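Local structure of putative uncharacterized protein (Mycobacterium avium, 2Z6V) at residues N284-P289 with T302-L307; T189-I194 with P250-H255; W51-A56 with A214-D219. The protein is probably a sulfotransferase, transferring a sulfuryl group from the donor PAPS to an unspecified acceptor, and here holds palmitic acid. All blocks are in the same frame, centred on the assembly; numbering follows the deposited sequence.

Contact 1 (N284-P289 with T302-L307); sequences NLWRLP and TEMGRL. With PLM (palmitic acid), chain C.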
# COMPACT_ATOMS: atom_id res chain seq x y z
N ASN A 284 -10.31 6.85 -10.91
CA ASN A 284 -10.06 8.26 -10.68
C ASN A 284 -8.70 8.43 -10.01
O ASN A 284 -7.94 9.35 -10.33
CB ASN A 284 -11.17 8.84 -9.80
CG ASN A 284 -11.01 10.33 -9.57
OD1 ASN A 284 -10.86 11.10 -10.51
ND2 ASN A 284 -11.05 10.73 -8.30
N LEU A 285 -8.38 7.52 -9.09
CA LEU A 285 -7.11 7.57 -8.37
C LEU A 285 -5.94 7.56 -9.34
O LEU A 285 -4.93 8.24 -9.12
CB LEU A 285 -6.98 6.38 -7.42
CG LEU A 285 -5.75 6.36 -6.49
CD1 LEU A 285 -5.85 7.52 -5.52
CD2 LEU A 285 -5.67 5.05 -5.74
N TRP A 286 -6.08 6.79 -10.41
CA TRP A 286 -5.02 6.65 -11.41
C TRP A 286 -4.69 7.91 -12.20
O TRP A 286 -3.61 8.01 -12.79
CB TRP A 286 -5.38 5.54 -12.40
CG TRP A 286 -5.36 4.16 -11.84
CD1 TRP A 286 -4.71 3.73 -10.72
CD2 TRP A 286 -5.97 3.01 -12.42
NE1 TRP A 286 -4.88 2.38 -10.56
CE2 TRP A 286 -5.65 1.91 -11.60
CE3 TRP A 286 -6.75 2.79 -13.56
CZ2 TRP A 286 -6.08 0.61 -11.87
CZ3 TRP A 286 -7.19 1.50 -13.84
CH2 TRP A 286 -6.85 0.43 -13.00
N ARG A 287 -5.61 8.86 -12.22
CA ARG A 287 -5.37 10.08 -12.96
C ARG A 287 -4.13 10.84 -12.51
O ARG A 287 -3.37 11.34 -13.34
CB ARG A 287 -6.61 10.96 -12.92
CG ARG A 287 -7.72 10.47 -13.84
CD ARG A 287 -8.94 11.36 -13.70
NE ARG A 287 -10.06 10.92 -14.54
CZ ARG A 287 -10.10 11.00 -15.86
NH1 ARG A 287 -9.08 11.51 -16.54
NH2 ARG A 287 -11.18 10.58 -16.51
N LEU A 288 -3.91 10.92 -11.20
CA LEU A 288 -2.75 11.65 -10.69
C LEU A 288 -1.41 11.11 -11.23
O LEU A 288 -0.65 11.86 -11.84
CB LEU A 288 -2.77 11.66 -9.16
CG LEU A 288 -1.61 12.37 -8.45
CD1 LEU A 288 -1.26 13.68 -9.15
CD2 LEU A 288 -1.99 12.62 -7.00
N PRO A 289 -1.10 9.81 -11.02
CA PRO A 289 0.19 9.36 -11.55
C PRO A 289 0.26 9.39 -13.08
O PRO A 289 1.34 9.54 -13.65
CB PRO A 289 0.35 7.95 -10.96
CG PRO A 289 -1.03 7.51 -10.69
CD PRO A 289 -1.71 8.77 -10.17
N THR A 302 -11.75 5.12 -21.16
CA THR A 302 -12.77 4.09 -21.27
C THR A 302 -12.09 2.74 -21.12
O THR A 302 -12.68 1.79 -20.61
CB THR A 302 -13.48 4.16 -22.63
OG1 THR A 302 -14.08 5.45 -22.79
CG2 THR A 302 -14.56 3.09 -22.71
N GLU A 303 -10.84 2.66 -21.57
CA GLU A 303 -10.10 1.41 -21.46
C GLU A 303 -9.55 1.23 -20.05
O GLU A 303 -9.18 0.12 -19.66
CB GLU A 303 -8.96 1.37 -22.48
CG GLU A 303 -8.18 0.06 -22.44
CD GLU A 303 -7.33 -0.15 -23.67
OE1 GLU A 303 -7.89 -0.22 -24.78
OE2 GLU A 303 -6.09 -0.25 -23.52
N MET A 304 -9.50 2.31 -19.29
CA MET A 304 -9.01 2.24 -17.92
C MET A 304 -10.06 1.54 -17.07
O MET A 304 -9.75 0.90 -16.07
CB MET A 304 -8.76 3.65 -17.39
CG MET A 304 -7.37 3.87 -16.83
SD MET A 304 -6.10 3.93 -18.10
CE MET A 304 -5.79 2.20 -18.38
N GLY A 305 -11.32 1.66 -17.48
CA GLY A 305 -12.41 1.03 -16.77
C GLY A 305 -12.33 -0.49 -16.77
O GLY A 305 -12.59 -1.11 -15.75
N ARG A 306 -11.99 -1.09 -17.91
CA ARG A 306 -11.89 -2.54 -17.97
C ARG A 306 -10.69 -3.05 -17.18
O ARG A 306 -10.74 -4.16 -16.64
CB ARG A 306 -11.82 -3.05 -19.41
CG ARG A 306 -11.01 -2.20 -20.35
CD ARG A 306 -11.85 -1.03 -20.85
NE ARG A 306 -12.51 -1.29 -22.13
CZ ARG A 306 -11.88 -1.43 -23.29
NH1 ARG A 306 -10.56 -1.33 -23.35
NH2 ARG A 306 -12.58 -1.65 -24.40
N LEU A 307 -9.62 -2.26 -17.10
CA LEU A 307 -8.45 -2.68 -16.34
C LEU A 307 -8.83 -2.64 -14.85
O LEU A 307 -8.52 -3.57 -14.10
CB LEU A 307 -7.25 -1.76 -16.61
CG LEU A 307 -6.01 -1.92 -15.69
CD1 LEU A 307 -5.55 -3.38 -15.62
CD2 LEU A 307 -4.88 -1.02 -16.21
C1 PLM C . -2.08 0.33 -10.21
O1 PLM C . -2.41 -0.25 -11.26
O2 PLM C . -0.92 0.71 -9.91
C2 PLM C . -3.18 0.63 -9.19
C3 PLM C . -4.02 -0.61 -8.90
C4 PLM C . -5.04 -0.39 -7.79
C5 PLM C . -4.36 -0.02 -6.46
C6 PLM C . -3.97 1.45 -6.41
C7 PLM C . -3.03 1.71 -5.23
C8 PLM C . -1.64 1.15 -5.52
C9 PLM C . -1.05 0.51 -4.27
CA PLM C . -1.12 1.46 -3.07
CB PLM C . -1.01 0.70 -1.75
CC PLM C . -2.10 -0.37 -1.67
CD PLM C . -1.70 -1.61 -2.48
CE PLM C . -2.91 -2.46 -2.87
CF PLM C . -3.81 -1.69 -3.83
CG PLM C . -4.95 -2.56 -4.37
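The carbonyl oxygen of Met304 lies against the rim of the Trp286 indole, with Met304 O 3.4 Å from Trp286 CZ3 and close to the ring plane. It thus faces the weakly positive C-H edge of the benzene half, which is probably a mildly favourable approach. The same residue touches the neighbouring rim atom with its side chain: Met304 CG is 3.5 Å from Trp286 CE3, and it is this methylene that makes the nearest side-chain contact with the ring. One helical turn later Leu307 continues the series, its branching carbon CG 3.7 Å from Trp286 CH2 and its methyl CD2 4.0 Å from the same atom, approaching obliquely to the ring. Met304 and Leu307 therefore form one apolar face of helix 301-326, and Trp286 abuts it with CE3, CZ3 and CH2 in turn. The pairing joins the region where helix 275-285, which follows strand 267-272 of the five-stranded parallel sheet typical of the sulfotransferase fold, gives way to helix 287-293 to the first turns of helix 301-326. Trp286 has CG anti to its carbonyl carbon (chi1 -69°), a setting that carries the indole across to this helix, where Ala308 and Gln311 also touch it. The bound fatty acid meets another part of the rim. C3 of palmitic acid meets the edge in plane, 3.8 Å from Trp286 CZ2, while the still shorter approach at NE1 is doubtful in the model. Leu285 lends a methyl further along the chain, CD2 lying 4.0 Å from palmitic acid C6, and Gln311 hydrogen-bonds to the ligand.

Contact 2 (T189-I194 with P250-H255); sequences TEDMFI and PSHSVH. With PLM (palmitic acid), chain C.
Asp191 carries its carboxylate anti to the backbone carbonyl carbon (chi1 -61°); His252 CG is likewise anti to its own carbonyl carbon, though twisted to chi1 -92°, which brings NE2 to the carboxylate, the two side chains meeting at about a right angle. His252 NE2 donates to Asp191 OD2 over 2.6 Å in a nearly straight bond (173°). The acceptor lies in the imidazole plane at the ring edge and offers its anti lone pair. Tyr227 hydrogen-bonds to ND1, so both ring nitrogens are engaged. Nearby, Glu190 CG packs 4.2 Å from Pro250 CD. Palmitic acid threads between the side chains of the two segments, its atom CB 3.6 Å from Glu190 CG; its closest approaches to Met192 and Ser251 are doubtful, and with them the position of the Met192 methyl beside Ser251. A sulfate, probably from the crystallisation liquor, lies about 5 Å from the Pro250 side chain, just beyond strand 244-248, and such ions often mark pockets, here in a probable sulfotransferase. Bonds at both nitrogens probably fix the rotation of the buried imidazole, and the nearby carboxylate would probably polarise its N-H.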
# COMPACT_ATOMS: atom_id res chain seq x y z
N THR A 189 1.48 3.87 6.70
CA THR A 189 1.49 3.81 5.24
C THR A 189 1.26 2.34 4.85
O THR A 189 1.20 1.48 5.73
CB THR A 189 2.84 4.29 4.65
OG1 THR A 189 2.70 4.54 3.25
CG2 THR A 189 3.94 3.24 4.86
N GLU A 190 1.13 2.07 3.56
CA GLU A 190 0.91 0.70 3.09
C GLU A 190 2.19 -0.11 2.93
O GLU A 190 3.27 0.45 2.73
CB GLU A 190 0.17 0.69 1.75
CG GLU A 190 -1.29 0.91 1.88
CD GLU A 190 -1.69 2.33 1.58
OE1 GLU A 190 -0.97 3.27 2.01
OE2 GLU A 190 -2.74 2.49 0.91
N ASP A 191 2.06 -1.43 3.01
CA ASP A 191 3.20 -2.31 2.86
C ASP A 191 3.67 -2.23 1.42
O ASP A 191 4.73 -2.75 1.06
CB ASP A 191 2.83 -3.75 3.22
CG ASP A 191 2.37 -3.90 4.65
OD1 ASP A 191 2.90 -3.16 5.52
OD2 ASP A 191 1.50 -4.75 4.92
N MET A 192 2.87 -1.56 0.60
CA MET A 192 3.18 -1.38 -0.81
C MET A 192 4.55 -0.75 -0.97
O MET A 192 5.31 -1.11 -1.88
CB MET A 192 2.12 -0.49 -1.47
CG MET A 192 2.32 -0.26 -2.96
SD MET A 192 2.39 -1.80 -3.91
CE MET A 192 0.71 -2.22 -4.05
N PHE A 193 4.89 0.15 -0.06
CA PHE A 193 6.18 0.83 -0.13
C PHE A 193 7.36 0.05 0.41
O PHE A 193 8.46 0.58 0.53
CB PHE A 193 6.06 2.21 0.50
CG PHE A 193 4.95 3.01 -0.10
CD1 PHE A 193 5.01 3.38 -1.44
CD2 PHE A 193 3.79 3.28 0.63
CE1 PHE A 193 3.92 3.98 -2.06
CE2 PHE A 193 2.70 3.88 0.02
CZ PHE A 193 2.76 4.24 -1.32
N ILE A 194 7.11 -1.21 0.77
CA ILE A 194 8.16 -2.12 1.19
C ILE A 194 8.25 -3.04 -0.03
O ILE A 194 9.33 -3.27 -0.57
CB ILE A 194 7.79 -2.97 2.42
CG1 ILE A 194 8.08 -2.19 3.71
CG2 ILE A 194 8.59 -4.27 2.43
CD1 ILE A 194 7.64 -2.92 4.94
N PRO A 250 -4.25 -2.96 0.38
CA PRO A 250 -5.37 -3.60 -0.32
C PRO A 250 -5.01 -4.88 -1.07
O PRO A 250 -5.63 -5.92 -0.85
CB PRO A 250 -5.88 -2.49 -1.24
CG PRO A 250 -5.65 -1.25 -0.42
CD PRO A 250 -4.28 -1.49 0.20
N SER A 251 -4.00 -4.82 -1.94
CA SER A 251 -3.62 -6.00 -2.73
C SER A 251 -3.10 -7.19 -1.92
O SER A 251 -2.69 -8.19 -2.50
CB SER A 251 -2.61 -5.63 -3.83
OG SER A 251 -1.48 -4.97 -3.31
N HIS A 252 -3.11 -7.09 -0.59
CA HIS A 252 -2.71 -8.22 0.23
C HIS A 252 -3.78 -9.28 -0.08
O HIS A 252 -3.54 -10.48 -0.01
CB HIS A 252 -2.77 -7.89 1.73
CG HIS A 252 -1.48 -7.37 2.29
ND1 HIS A 252 -0.26 -7.95 2.03
CD2 HIS A 252 -1.24 -6.37 3.18
CE1 HIS A 252 0.68 -7.34 2.72
NE2 HIS A 252 0.11 -6.37 3.43
N SER A 253 -4.97 -8.80 -0.42
CA SER A 253 -6.09 -9.67 -0.76
C SER A 253 -5.75 -10.50 -2.00
O SER A 253 -6.01 -11.69 -2.06
CB SER A 253 -7.34 -8.82 -1.04
OG SER A 253 -7.05 -7.81 -1.99
N VAL A 254 -5.16 -9.84 -2.99
CA VAL A 254 -4.77 -10.51 -4.22
C VAL A 254 -3.70 -11.55 -3.91
O VAL A 254 -3.82 -12.71 -4.30
CB VAL A 254 -4.21 -9.49 -5.23
CG1 VAL A 254 -3.77 -10.20 -6.49
CG2 VAL A 254 -5.27 -8.44 -5.54
N HIS A 255 -2.68 -11.13 -3.18
CA HIS A 255 -1.57 -12.01 -2.82
C HIS A 255 -1.78 -12.73 -1.49
O HIS A 255 -0.81 -13.13 -0.84
CB HIS A 255 -0.27 -11.19 -2.75
CG HIS A 255 -0.09 -10.26 -3.91
ND1 HIS A 255 -0.10 -10.68 -5.22
CD2 HIS A 255 0.10 -8.92 -3.94
CE1 HIS A 255 0.07 -9.64 -6.01
NE2 HIS A 255 0.20 -8.56 -5.27
C1 PLM C . -2.08 0.33 -10.21
O1 PLM C . -2.41 -0.25 -11.26
O2 PLM C . -0.92 0.71 -9.91
C2 PLM C . -3.18 0.63 -9.19
C3 PLM C . -4.02 -0.61 -8.90
C4 PLM C . -5.04 -0.39 -7.79
C5 PLM C . -4.36 -0.02 -6.46
C6 PLM C . -3.97 1.45 -6.41
C7 PLM C . -3.03 1.71 -5.23
C8 PLM C . -1.64 1.15 -5.52
C9 PLM C . -1.05 0.51 -4.27
CA PLM C . -1.12 1.46 -3.07
CB PLM C . -1.01 0.70 -1.75
CC PLM C . -2.10 -0.37 -1.67
CD PLM C . -1.70 -1.61 -2.48
CE PLM C . -2.91 -2.46 -2.87
CF PLM C . -3.81 -1.69 -3.83
CG PLM C . -4.95 -2.56 -4.37

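Contact 3 (W51-A56 with A214-D219); sequences WREGLA and ARWLFD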
# COMPACT_ATOMS: atom_id res chain seq x y z
N TRP A 51 14.45 -9.17 -7.31
CA TRP A 51 14.12 -7.80 -7.70
C TRP A 51 14.20 -7.54 -9.19
O TRP A 51 13.46 -6.72 -9.73
CB TRP A 51 15.06 -6.83 -6.99
CG TRP A 51 16.51 -7.11 -7.28
CD1 TRP A 51 17.33 -7.94 -6.59
CD2 TRP A 51 17.29 -6.59 -8.37
NE1 TRP A 51 18.57 -7.97 -7.17
CE2 TRP A 51 18.57 -7.15 -8.27
CE3 TRP A 51 17.02 -5.70 -9.43
CZ2 TRP A 51 19.60 -6.86 -9.19
CZ3 TRP A 51 18.03 -5.41 -10.34
CH2 TRP A 51 19.31 -5.99 -10.21
N ARG A 52 15.11 -8.24 -9.86
CA ARG A 52 15.36 -8.03 -11.27
C ARG A 52 14.22 -8.25 -12.25
O ARG A 52 14.00 -7.42 -13.12
CB ARG A 52 16.57 -8.86 -11.70
CG ARG A 52 17.09 -8.47 -13.06
CD ARG A 52 18.40 -9.15 -13.40
NE ARG A 52 19.11 -8.39 -14.43
CZ ARG A 52 18.62 -8.12 -15.64
NH1 ARG A 52 17.41 -8.54 -15.99
NH2 ARG A 52 19.33 -7.40 -16.50
N GLU A 53 13.50 -9.35 -12.13
CA GLU A 53 12.44 -9.61 -13.09
C GLU A 53 11.44 -8.46 -13.25
O GLU A 53 11.16 -8.03 -14.37
CB GLU A 53 11.71 -10.92 -12.76
CG GLU A 53 10.64 -11.25 -13.78
CD GLU A 53 10.13 -12.68 -13.67
OE1 GLU A 53 10.15 -13.25 -12.56
OE2 GLU A 53 9.69 -13.21 -14.72
N GLY A 54 10.90 -7.97 -12.14
CA GLY A 54 9.94 -6.88 -12.19
C GLY A 54 10.52 -5.56 -12.66
O GLY A 54 9.91 -4.86 -13.48
N LEU A 55 11.71 -5.21 -12.16
CA LEU A 55 12.34 -3.96 -12.57
C LEU A 55 12.61 -3.97 -14.08
O LEU A 55 12.46 -2.94 -14.75
CB LEU A 55 13.65 -3.74 -11.81
CG LEU A 55 14.44 -2.46 -12.15
CD1 LEU A 55 13.57 -1.23 -11.92
CD2 LEU A 55 15.69 -2.39 -11.30
N ALA A 56 12.98 -5.13 -14.62
CA ALA A 56 13.25 -5.24 -16.06
C ALA A 56 12.01 -4.93 -16.90
O ALA A 56 12.11 -4.33 -17.97
CB ALA A 56 13.78 -6.63 -16.40
N ALA A 214 1.04 -5.31 -14.56
CA ALA A 214 -0.02 -5.79 -13.67
C ALA A 214 -0.45 -7.23 -13.95
O ALA A 214 -0.79 -7.97 -13.02
CB ALA A 214 -1.23 -4.86 -13.76
N ARG A 215 -0.44 -7.64 -15.21
CA ARG A 215 -0.84 -9.00 -15.54
C ARG A 215 0.24 -9.97 -15.12
O ARG A 215 -0.04 -11.11 -14.73
CB ARG A 215 -1.14 -9.14 -17.03
CG ARG A 215 -2.34 -8.30 -17.51
CD ARG A 215 -2.70 -8.59 -18.96
NE ARG A 215 -3.50 -9.81 -19.10
CZ ARG A 215 -4.83 -9.85 -19.00
NH1 ARG A 215 -5.53 -8.73 -18.78
NH2 ARG A 215 -5.47 -11.01 -19.11
N TRP A 216 1.49 -9.50 -15.17
CA TRP A 216 2.61 -10.34 -14.79
C TRP A 216 2.56 -10.57 -13.30
O TRP A 216 2.70 -11.69 -12.82
CB TRP A 216 3.93 -9.66 -15.13
CG TRP A 216 5.12 -10.34 -14.50
CD1 TRP A 216 5.69 -11.53 -14.89
CD2 TRP A 216 5.87 -9.89 -13.36
NE1 TRP A 216 6.75 -11.84 -14.05
CE2 TRP A 216 6.88 -10.85 -13.11
CE3 TRP A 216 5.79 -8.76 -12.53
CZ2 TRP A 216 7.80 -10.72 -12.06
CZ3 TRP A 216 6.71 -8.63 -11.49
CH2 TRP A 216 7.70 -9.61 -11.26
N LEU A 217 2.34 -9.47 -12.59
CA LEU A 217 2.28 -9.48 -11.13
C LEU A 217 1.22 -10.43 -10.59
O LEU A 217 1.50 -11.25 -9.73
CB LEU A 217 2.02 -8.07 -10.62
CG LEU A 217 2.12 -7.89 -9.10
CD1 LEU A 217 3.56 -8.13 -8.64
CD2 LEU A 217 1.67 -6.49 -8.73
N PHE A 218 0.00 -10.31 -11.11
CA PHE A 218 -1.11 -11.12 -10.65
C PHE A 218 -1.10 -12.58 -11.13
O PHE A 218 -1.47 -13.48 -10.37
CB PHE A 218 -2.43 -10.47 -11.09
CG PHE A 218 -2.83 -9.28 -10.27
CD1 PHE A 218 -1.88 -8.53 -9.58
CD2 PHE A 218 -4.16 -8.89 -10.20
CE1 PHE A 218 -2.26 -7.40 -8.83
CE2 PHE A 218 -4.55 -7.76 -9.46
CZ PHE A 218 -3.59 -7.02 -8.78
N ASP A 219 -0.69 -12.81 -12.37
CA ASP A 219 -0.70 -14.17 -12.93
C ASP A 219 0.60 -14.94 -13.02
O ASP A 219 0.57 -16.16 -13.21
CB ASP A 219 -1.34 -14.15 -14.32
CG ASP A 219 -2.75 -13.57 -14.31
OD1 ASP A 219 -3.47 -13.76 -13.31
OD2 ASP A 219 -3.14 -12.94 -15.32
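Van der Waals packing accounts for most of the meeting of Glu53 and Gly54 with Trp216. The aliphatic part of Glu53 lies beside the benzene half of the indole, its CG 3.4 Å from Trp216 CZ2. Gly54 brings bare backbone to the far end of the same ring, where its CA is 3.7 Å from Trp216 CH2 and equally near CZ3. Having no side chain, Gly54 lets the six-membered ring settle directly on the helix backbone. Trp216 reaches it because CG is anti to the backbone N (chi1 168°), which stretches the indole from helix 212-219 across to helix 50-64; between segments 51-56 and 214-219 the closest CA atoms, those of Gly54 and Leu217, are 8.2 Å apart.

The polar part of the contact is the Glu53 carboxylate, which spans CZ2 and the indole nitrogen. Glu53 is extended beyond CG; OE2 comes to 3.3 Å from Trp216 NE1, while OE1 stands at the ring edge in plane, 3.5 Å from Trp216 CZ2. The carboxylate is inclined to the ring by 59°.

The two helices otherwise turn their apolar residues to different neighbours. Leu55 packs on helices 30-41 and 70-96, and Phe218 meets the rings of Trp310 and Tyr314 on helix 301-326; Trp216 thus bridges the N-terminal helical layer and the body of the sulfotransferase fold. Glu53 is exposed at the margin, where solvent can probably offset the charge of its carboxylate, over a buried apolar contact between Trp216 and Gly54.

In the fold
Contact 3 takes its first segment, 51-56, from the N-terminal helices; 189-194 of contact 2 follows, then 214-219 of contact 3 and 250-255 of contact 2, so these two interlock along the chain. Contact 1 comes last, its centre about 19 Å from that of contact 2 and about 20 Å from that of contact 3. Contacts 2 and 3, with centres about 15 Å apart, touch: Val254 packs on Phe218, and His255 on Leu217 and Phe218. Helix 301-326 supplies one segment of contact 1 and touches residues of contacts 2 and 3. Contacts 1 and 2 line the palmitic acid site, possibly an acceptor pocket, while contact 3 backs contact 2 from behind.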